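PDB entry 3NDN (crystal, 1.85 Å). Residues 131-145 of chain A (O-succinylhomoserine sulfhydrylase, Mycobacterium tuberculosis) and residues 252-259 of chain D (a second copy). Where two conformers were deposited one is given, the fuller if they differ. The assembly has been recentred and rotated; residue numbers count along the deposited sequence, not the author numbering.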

# COMPACT_ATOMS: atom_id res chain seq x y z
N GLY A 131 10.82 10.16 -27.55
CA GLY A 131 9.58 10.40 -28.32
C GLY A 131 8.64 11.47 -27.80
O GLY A 131 8.35 12.46 -28.50
N SER A 132 8.14 11.27 -26.57
CA SER A 132 7.23 12.23 -25.93
C SER A 132 7.84 13.62 -25.68
O SER A 132 7.14 14.63 -25.77
CB SER A 132 6.65 11.65 -24.64
OG SER A 132 5.71 10.63 -24.89
N CYS A 133 9.14 13.68 -25.34
CA CYS A 133 9.82 14.98 -25.23
C CYS A 133 9.82 15.77 -26.57
O CYS A 133 9.65 16.99 -26.57
CB CYS A 133 11.26 14.84 -24.70
SG CYS A 133 11.38 14.17 -23.01
N PHE A 134 10.03 15.06 -27.68
CA PHE A 134 9.99 15.68 -29.02
C PHE A 134 8.59 16.22 -29.33
O PHE A 134 8.46 17.35 -29.83
CB PHE A 134 10.48 14.71 -30.13
CG PHE A 134 10.54 15.34 -31.52
CD1 PHE A 134 11.66 16.09 -31.91
CD2 PHE A 134 9.49 15.18 -32.42
CE1 PHE A 134 11.72 16.69 -33.18
CE2 PHE A 134 9.55 15.78 -33.71
CZ PHE A 134 10.66 16.53 -34.08
N VAL A 135 7.55 15.45 -29.00
CA VAL A 135 6.15 15.87 -29.22
C VAL A 135 5.82 17.14 -28.43
O VAL A 135 5.16 18.04 -28.94
CB VAL A 135 5.12 14.75 -28.88
CG1 VAL A 135 3.69 15.28 -28.95
CG2 VAL A 135 5.29 13.55 -29.79
N VAL A 136 6.31 17.22 -27.18
CA VAL A 136 6.14 18.40 -26.33
C VAL A 136 6.80 19.64 -26.98
O VAL A 136 6.20 20.71 -27.03
CB VAL A 136 6.73 18.18 -24.88
CG1 VAL A 136 6.93 19.50 -24.14
CG2 VAL A 136 5.84 17.25 -24.05
N CYS A 137 8.02 19.48 -27.50
CA CYS A 137 8.79 20.61 -28.05
C CYS A 137 8.33 21.05 -29.46
O CYS A 137 8.37 22.24 -29.79
CB CYS A 137 10.29 20.30 -28.05
SG CYS A 137 11.09 20.16 -26.39
N SER A 138 7.89 20.09 -30.28
CA SER A 138 7.55 20.36 -31.67
C SER A 138 6.07 20.67 -31.92
O SER A 138 5.75 21.41 -32.86
CB SER A 138 8.02 19.22 -32.59
OG SER A 138 7.21 18.06 -32.40
N GLU A 139 5.18 20.09 -31.10
CA GLU A 139 3.73 20.21 -31.35
C GLU A 139 2.91 20.86 -30.24
O GLU A 139 2.10 21.77 -30.52
CB GLU A 139 3.13 18.84 -31.69
CG GLU A 139 3.71 18.16 -32.95
CD GLU A 139 3.17 16.75 -33.16
OE1 GLU A 139 2.03 16.47 -32.72
OE2 GLU A 139 3.87 15.92 -33.76
N ILE A 140 3.07 20.40 -29.00
CA ILE A 140 2.21 20.86 -27.90
C ILE A 140 2.48 22.32 -27.50
O ILE A 140 1.55 23.11 -27.38
CB ILE A 140 2.24 19.90 -26.68
CG1 ILE A 140 1.66 18.53 -27.07
CG2 ILE A 140 1.47 20.50 -25.48
CD1 ILE A 140 1.78 17.42 -25.99
N LEU A 141 3.75 22.68 -27.30
CA LEU A 141 4.07 24.05 -26.93
C LEU A 141 3.88 25.08 -28.09
O LEU A 141 3.38 26.18 -27.84
CB LEU A 141 5.47 24.15 -26.28
CG LEU A 141 5.54 23.62 -24.83
CD1 LEU A 141 6.98 23.52 -24.33
CD2 LEU A 141 4.69 24.48 -23.88
N PRO A 142 4.27 24.74 -29.33
CA PRO A 142 3.96 25.67 -30.44
C PRO A 142 2.45 25.91 -30.68
O PRO A 142 2.08 27.00 -31.14
CB PRO A 142 4.63 25.01 -31.65
CG PRO A 142 5.82 24.27 -31.04
CD PRO A 142 5.20 23.68 -29.78
N ARG A 143 1.59 24.94 -30.34
CA ARG A 143 0.12 25.14 -30.43
C ARG A 143 -0.34 26.26 -29.47
O ARG A 143 -1.34 26.94 -29.71
CB ARG A 143 -0.64 23.82 -30.18
CG ARG A 143 -2.19 23.92 -30.21
CD ARG A 143 -2.83 22.53 -30.08
NE ARG A 143 -4.28 22.54 -29.83
CZ ARG A 143 -4.84 22.47 -28.62
NH1 ARG A 143 -4.07 22.44 -27.53
NH2 ARG A 143 -6.17 22.46 -28.49
N TRP A 144 0.43 26.45 -28.40
CA TRP A 144 0.19 27.50 -27.41
C TRP A 144 1.11 28.73 -27.59
O TRP A 144 1.33 29.51 -26.65
CB TRP A 144 0.26 26.91 -25.98
CG TRP A 144 -0.99 26.11 -25.57
CD1 TRP A 144 -2.30 26.41 -25.88
CD2 TRP A 144 -1.04 24.91 -24.77
NE1 TRP A 144 -3.15 25.46 -25.33
CE2 TRP A 144 -2.40 24.53 -24.65
CE3 TRP A 144 -0.06 24.11 -24.16
CZ2 TRP A 144 -2.81 23.39 -23.95
CZ3 TRP A 144 -0.47 22.97 -23.46
CH2 TRP A 144 -1.83 22.62 -23.35
N GLY A 145 1.66 28.89 -28.80
CA GLY A 145 2.36 30.14 -29.19
C GLY A 145 3.87 30.20 -29.01
O GLY A 145 4.50 31.24 -29.31
N GLN D 252 -6.34 12.05 -25.06
CA GLN D 252 -5.27 11.05 -25.06
C GLN D 252 -3.90 11.64 -25.42
O GLN D 252 -2.89 11.27 -24.79
CB GLN D 252 -5.60 9.91 -26.01
CG GLN D 252 -4.93 8.61 -25.64
CD GLN D 252 -4.60 7.79 -26.85
OE1 GLN D 252 -3.58 8.01 -27.50
NE2 GLN D 252 -5.48 6.84 -27.19
N LYS D 253 -3.85 12.54 -26.40
CA LYS D 253 -2.58 13.14 -26.82
C LYS D 253 -1.92 13.92 -25.68
O LYS D 253 -0.72 13.76 -25.43
CB LYS D 253 -2.73 14.02 -28.08
CG LYS D 253 -1.41 14.61 -28.59
CD LYS D 253 -1.58 15.47 -29.85
CE LYS D 253 -0.23 15.99 -30.30
NZ LYS D 253 -0.29 16.63 -31.66
N LEU D 254 -2.70 14.74 -24.98
CA LEU D 254 -2.16 15.46 -23.82
C LEU D 254 -1.78 14.52 -22.66
O LEU D 254 -0.70 14.67 -22.06
CB LEU D 254 -3.11 16.57 -23.35
CG LEU D 254 -3.18 17.83 -24.22
CD1 LEU D 254 -4.24 18.79 -23.67
CD2 LEU D 254 -1.82 18.54 -24.30
N MET D 255 -2.65 13.56 -22.36
CA MET D 255 -2.35 12.58 -21.32
C MET D 255 -1.05 11.81 -21.53
O MET D 255 -0.24 11.71 -20.60
CB MET D 255 -3.53 11.60 -21.12
CG MET D 255 -4.76 12.22 -20.50
SD MET D 255 -4.53 13.15 -18.96
CE MET D 255 -4.05 11.85 -17.79
N ARG D 256 -0.83 11.27 -22.73
CA ARG D 256 0.38 10.51 -23.03
C ARG D 256 1.65 11.36 -22.92
O ARG D 256 2.65 10.93 -22.34
CB ARG D 256 0.29 9.87 -24.41
CG ARG D 256 -0.79 8.80 -24.55
CD ARG D 256 -0.61 8.00 -25.84
NE ARG D 256 -1.56 6.90 -25.93
CZ ARG D 256 -1.45 5.90 -26.79
NH1 ARG D 256 -0.44 5.86 -27.64
NH2 ARG D 256 -2.37 4.94 -26.81
N HIS D 257 1.60 12.57 -23.46
CA HIS D 257 2.81 13.37 -23.60
C HIS D 257 3.13 14.41 -22.52
O HIS D 257 4.30 14.76 -22.35
CB HIS D 257 2.89 13.95 -25.02
CG HIS D 257 2.73 12.92 -26.10
ND1 HIS D 257 3.69 11.96 -26.37
CD2 HIS D 257 1.73 12.70 -26.99
CE1 HIS D 257 3.29 11.21 -27.38
NE2 HIS D 257 2.10 11.64 -27.78
N THR D 258 2.12 14.90 -21.79
CA THR D 258 2.36 15.79 -20.64
C THR D 258 2.29 15.05 -19.28
O THR D 258 2.73 15.58 -18.27
CB THR D 258 1.43 17.02 -20.61
OG1 THR D 258 0.07 16.61 -20.35
CG2 THR D 258 1.49 17.82 -21.97
N GLY D 259 1.71 13.85 -19.28
CA GLY D 259 1.80 12.89 -18.15
C GLY D 259 1.21 13.16 -16.75
O GLY D 259 1.84 12.80 -15.74

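Two helices from separate copies of the sulfhydrylase cross obliquely, joined by a small apolar patch with a serine–histidine hydrogen bond toward one end and a lysine–glutamate salt bridge at its exposed margin. Their N-to-C directions differ by 120°, their axes approach to 9.3 Å, and together the two stretches bury 463 Å². The backbones come nearest where the CA atoms of Ser132(A) and His257(D) lie 5.1 Å apart; the small serine side chain suits this tight spot.

His257(D) is the centrepiece and loses more surface to the other stretch than any other residue here. Its CA-to-CB bond points toward chain A, and with chi1 in the m well the imidazole offers two different surfaces to the partner helix. At the ring edge, Ser132(A) OG lies 2.8 Å from His257(D) ND1 in a hydrogen bond whose donor could be either atom. Over one face sits Val135(A): its CG1 is 3.9 Å from the His257(D) ring centroid and 17° off the ring normal, a CH-pi contact. Ser132(A) and Val135(A) are three positions apart in the sequence, so one side of the helix supplies both contacts. A flat, polar-edged ring is well matched to this pair, using its nitrogen for the hydroxyl and its pi face for the methyl.

The apolar part continues with Ile140(A), which also points toward chain D. In its extended m,t rotamer it sends CD1 to 3.8 Å from His257(D) CB and 4.1 Å from Thr258(D) CG2, while CG2 of Ile140(A) packs 4.0 Å from CD2 of Leu254(D). The same leucine methyl meets the indole of Trp144(A), with CH2 of Trp144(A) 4.2 Å from CD2 of Leu254(D). Leu254(D) sets out sideways, but its end comes nearer and so reaches both partners. Thr258(D) turns its methyl to the isoleucine while its OG1 donates to Leu254(D) O at 2.7 Å, satisfying the hydroxyl within its own helix.

Glu139(A) and Lys253(D) close the exposed margin. The lysine leaves its helix sideways but runs out fully extended, all four chi angles in the t well, bringing NZ 2.6 Å from Glu139(A) OE1 in a salt bridge that is also a hydrogen bond. Its aliphatic length is useful on the way: CE of Lys253(D) passes 4.2 Å from CG1 of Val135(A).

The chain A helix widens into a pi-type turn at 136–140, where the N atoms of Glu139(A) and Ile140(A) both bond to Val135(A) O, at 3.0 and 3.2 Å respectively. Both of these residues point toward chain D, one to the salt bridge and the other to the apolar patch. The packing carries one polar cost: His257(D) O, 3.4 Å from Val136(A) CG2, is buried by the contact without a hydrogen-bond partner anywhere in the model.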